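PDB 2ZZR: unsaturated glucuronyl hydrolase from Streptococcus agalactiae, which hydrolyses unsaturated hyaluronan, chondroitin and heparin disaccharides, releasing the unsaturated uronic acid by cleaving either 1,3- or 1,4-glycosidic bonds. Local coordinates for residues A[335-343]-A[382-390]. Residues are numbered along the deposited sequence; the frame is centred on the assembly and turned at random. Where two conformers were deposited one is given.
Sequences MHTMLRSLI and YLEALIRFY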
# COMPACT_ATOMS: atom_id res chain seq x y z
N MET A 335 2.39 -16.36 -0.17
CA MET A 335 2.40 -15.26 -1.14
C MET A 335 2.32 -15.74 -2.59
O MET A 335 1.70 -15.09 -3.42
CB MET A 335 3.58 -14.30 -0.90
CG MET A 335 4.95 -14.87 -1.21
SD MET A 335 6.20 -13.59 -1.11
CE MET A 335 7.61 -14.56 -1.66
N HIS A 336 2.94 -16.89 -2.88
CA HIS A 336 2.82 -17.52 -4.20
C HIS A 336 1.37 -17.92 -4.52
O HIS A 336 0.91 -17.67 -5.64
CB HIS A 336 3.74 -18.73 -4.31
CG HIS A 336 5.12 -18.40 -4.76
ND1 HIS A 336 6.09 -17.89 -3.92
CD2 HIS A 336 5.71 -18.52 -5.98
CE1 HIS A 336 7.21 -17.71 -4.59
NE2 HIS A 336 7.01 -18.09 -5.84
N THR A 337 0.69 -18.53 -3.56
CA THR A 337 -0.70 -18.97 -3.74
C THR A 337 -1.62 -17.77 -3.98
O THR A 337 -2.47 -17.80 -4.88
CB THR A 337 -1.22 -19.77 -2.53
OG1 THR A 337 -0.23 -20.73 -2.13
CG2 THR A 337 -2.51 -20.50 -2.89
N MET A 338 -1.44 -16.73 -3.17
CA MET A 338 -2.24 -15.51 -3.25
C MET A 338 -2.02 -14.81 -4.59
O MET A 338 -2.99 -14.44 -5.27
CB MET A 338 -1.90 -14.59 -2.08
CG MET A 338 -2.25 -15.18 -0.71
SD MET A 338 -1.32 -14.41 0.65
CE MET A 338 -2.27 -12.91 0.84
N LEU A 339 -0.76 -14.64 -4.98
CA LEU A 339 -0.45 -14.01 -6.25
C LEU A 339 -0.94 -14.85 -7.44
O LEU A 339 -1.44 -14.30 -8.42
CB LEU A 339 1.05 -13.70 -6.37
CG LEU A 339 1.52 -12.86 -7.56
CD1 LEU A 339 0.74 -11.54 -7.73
CD2 LEU A 339 3.01 -12.58 -7.45
N ARG A 340 -0.79 -16.17 -7.33
CA ARG A 340 -1.30 -17.07 -8.38
C ARG A 340 -2.80 -16.85 -8.60
O ARG A 340 -3.24 -16.70 -9.74
CB ARG A 340 -1.05 -18.54 -8.04
CG ARG A 340 -1.61 -19.49 -9.11
CD ARG A 340 -1.36 -20.96 -8.80
NE ARG A 340 0.06 -21.32 -8.88
CZ ARG A 340 0.76 -21.45 -10.01
NH1 ARG A 340 0.18 -21.23 -11.18
NH2 ARG A 340 2.04 -21.79 -9.96
N SER A 341 -3.56 -16.80 -7.51
CA SER A 341 -5.00 -16.55 -7.59
C SER A 341 -5.31 -15.20 -8.23
O SER A 341 -6.22 -15.10 -9.07
CB SER A 341 -5.66 -16.66 -6.22
OG SER A 341 -5.79 -18.01 -5.83
N LEU A 342 -4.56 -14.16 -7.86
CA LEU A 342 -4.76 -12.86 -8.49
C LEU A 342 -4.55 -12.94 -10.00
O LEU A 342 -5.39 -12.47 -10.78
CB LEU A 342 -3.86 -11.79 -7.85
CG LEU A 342 -4.16 -11.41 -6.40
CD1 LEU A 342 -3.17 -10.35 -5.94
CD2 LEU A 342 -5.60 -10.91 -6.21
N ILE A 343 -3.44 -13.55 -10.41
CA ILE A 343 -3.10 -13.69 -11.82
C ILE A 343 -4.17 -14.48 -12.58
O ILE A 343 -4.63 -14.05 -13.64
CB ILE A 343 -1.72 -14.39 -12.01
CG1 ILE A 343 -0.58 -13.48 -11.52
CG2 ILE A 343 -1.49 -14.76 -13.48
CD1 ILE A 343 0.73 -14.23 -11.30
N TYR A 382 -0.50 -4.97 -7.39
CA TYR A 382 -0.49 -6.20 -8.18
C TYR A 382 0.74 -6.22 -9.09
O TYR A 382 1.51 -7.19 -9.09
CB TYR A 382 -1.79 -6.32 -8.98
CG TYR A 382 -1.80 -7.41 -10.02
CD1 TYR A 382 -1.70 -8.76 -9.66
CD2 TYR A 382 -1.91 -7.10 -11.38
CE1 TYR A 382 -1.71 -9.77 -10.62
CE2 TYR A 382 -1.93 -8.10 -12.35
CZ TYR A 382 -1.83 -9.43 -11.96
OH TYR A 382 -1.84 -10.43 -12.91
N LEU A 383 0.93 -5.16 -9.87
CA LEU A 383 2.10 -5.06 -10.74
C LEU A 383 3.42 -5.02 -9.93
O LEU A 383 4.41 -5.62 -10.34
CB LEU A 383 1.99 -3.88 -11.70
CG LEU A 383 3.06 -3.74 -12.78
CD1 LEU A 383 3.16 -5.01 -13.63
CD2 LEU A 383 2.75 -2.53 -13.66
N GLU A 384 3.42 -4.33 -8.79
CA GLU A 384 4.61 -4.33 -7.93
C GLU A 384 4.95 -5.75 -7.46
O GLU A 384 6.12 -6.13 -7.42
CB GLU A 384 4.47 -3.38 -6.74
CG GLU A 384 5.80 -3.12 -6.06
CD GLU A 384 5.65 -2.54 -4.67
OE1 GLU A 384 5.47 -1.31 -4.57
OE2 GLU A 384 5.74 -3.31 -3.69
N ALA A 385 3.92 -6.53 -7.11
CA ALA A 385 4.12 -7.92 -6.70
C ALA A 385 4.73 -8.73 -7.84
O ALA A 385 5.68 -9.50 -7.62
CB ALA A 385 2.80 -8.55 -6.25
N LEU A 386 4.20 -8.54 -9.04
CA LEU A 386 4.72 -9.24 -10.21
C LEU A 386 6.19 -8.92 -10.44
O LEU A 386 7.02 -9.84 -10.62
CB LEU A 386 3.89 -8.90 -11.45
CG LEU A 386 2.46 -9.46 -11.45
CD1 LEU A 386 1.72 -8.96 -12.71
CD2 LEU A 386 2.46 -10.99 -11.38
N ILE A 387 6.52 -7.63 -10.41
CA ILE A 387 7.90 -7.15 -10.61
C ILE A 387 8.82 -7.61 -9.47
O ILE A 387 9.96 -8.02 -9.72
CB ILE A 387 7.95 -5.60 -10.81
CG1 ILE A 387 7.26 -5.18 -12.13
CG2 ILE A 387 9.40 -5.05 -10.75
CD1 ILE A 387 7.89 -5.73 -13.43
N ARG A 388 8.32 -7.57 -8.23
CA ARG A 388 9.05 -8.13 -7.09
C ARG A 388 9.48 -9.58 -7.32
O ARG A 388 10.62 -9.96 -7.04
CB ARG A 388 8.22 -8.05 -5.81
CG ARG A 388 8.30 -6.70 -5.08
CD ARG A 388 7.31 -6.67 -3.92
NE ARG A 388 7.50 -5.49 -3.07
CZ ARG A 388 8.41 -5.41 -2.10
NH1 ARG A 388 9.21 -6.44 -1.82
NH2 ARG A 388 8.52 -4.29 -1.39
N PHE A 389 8.55 -10.40 -7.82
CA PHE A 389 8.81 -11.82 -8.03
C PHE A 389 9.79 -12.05 -9.18
O PHE A 389 10.59 -12.99 -9.16
CB PHE A 389 7.51 -12.56 -8.33
CG PHE A 389 6.78 -13.04 -7.12
CD1 PHE A 389 6.47 -12.17 -6.07
CD2 PHE A 389 6.38 -14.37 -7.03
CE1 PHE A 389 5.78 -12.63 -4.95
CE2 PHE A 389 5.69 -14.83 -5.91
CZ PHE A 389 5.39 -13.96 -4.87
N TYR A 390 9.71 -11.17 -10.17
CA TYR A 390 10.40 -11.34 -11.45
C TYR A 390 11.86 -10.89 -11.45
O TYR A 390 12.70 -11.48 -12.15
CB TYR A 390 9.63 -10.59 -12.54
CG TYR A 390 10.09 -10.93 -13.94
CD1 TYR A 390 9.75 -12.14 -14.53
CD2 TYR A 390 10.88 -10.03 -14.66
CE1 TYR A 390 10.17 -12.46 -15.82
CE2 TYR A 390 11.31 -10.34 -15.95
CZ TYR A 390 10.95 -11.55 -16.51
OH TYR A 390 11.36 -11.86 -17.79
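F389 reaches across to L339, H336 and M335 and shows how one aromatic ring can make a different kind of contact with each of three residues of the facing helix. Methyl CD2 of L339 sits over the centre of the F389 ring, 3.5 Å from its centroid and almost on the ring normal, a CH-pi contact. The rim of the same ring turns toward H336: F389 CE2 lies 3.4 Å above the middle of the imidazole, an edge-to-face pair with planes 56° apart. M335, extended beyond CG, runs past the ring in the opposite sense, with CG 3.8 Å from F389 CZ and its sulfur placed obliquely, a Met-aromatic contact. ND1 of H336 is hydrogen-bonded to the backbone carbonyl oxygen of K332, within its own helix.

With CG turned anti to its backbone nitrogen (chi1 -172°), L339 divides its branches: CD2 serves F389, while CD1 comes 3.9 Å from A385 CB and also meets L386 and Y382. It is thus a knob in the hole formed by Y382, A385, L386 and F389. The small A385 marks the nearest backbone approach, in an interface where the segment axes stay 11.2 Å apart, their N-to-C directions 125° apart. Farther along, I343 CG1 lies at the edge of the tyrosine ring, 3.6 Å from Y382 OH, and I343 CD1 packs on L386 CD2.

The contact joins helices 328-346 and 376-390 of the alpha barrel; helix 25-46 lies against I343, Y382 and L386 through A31 and I32, and helix 304-318 against M335 through H315. Between the two segments the contact is dispersive and aromatic, so its fit probably rests on shape and ring orientation rather than on polar pairing.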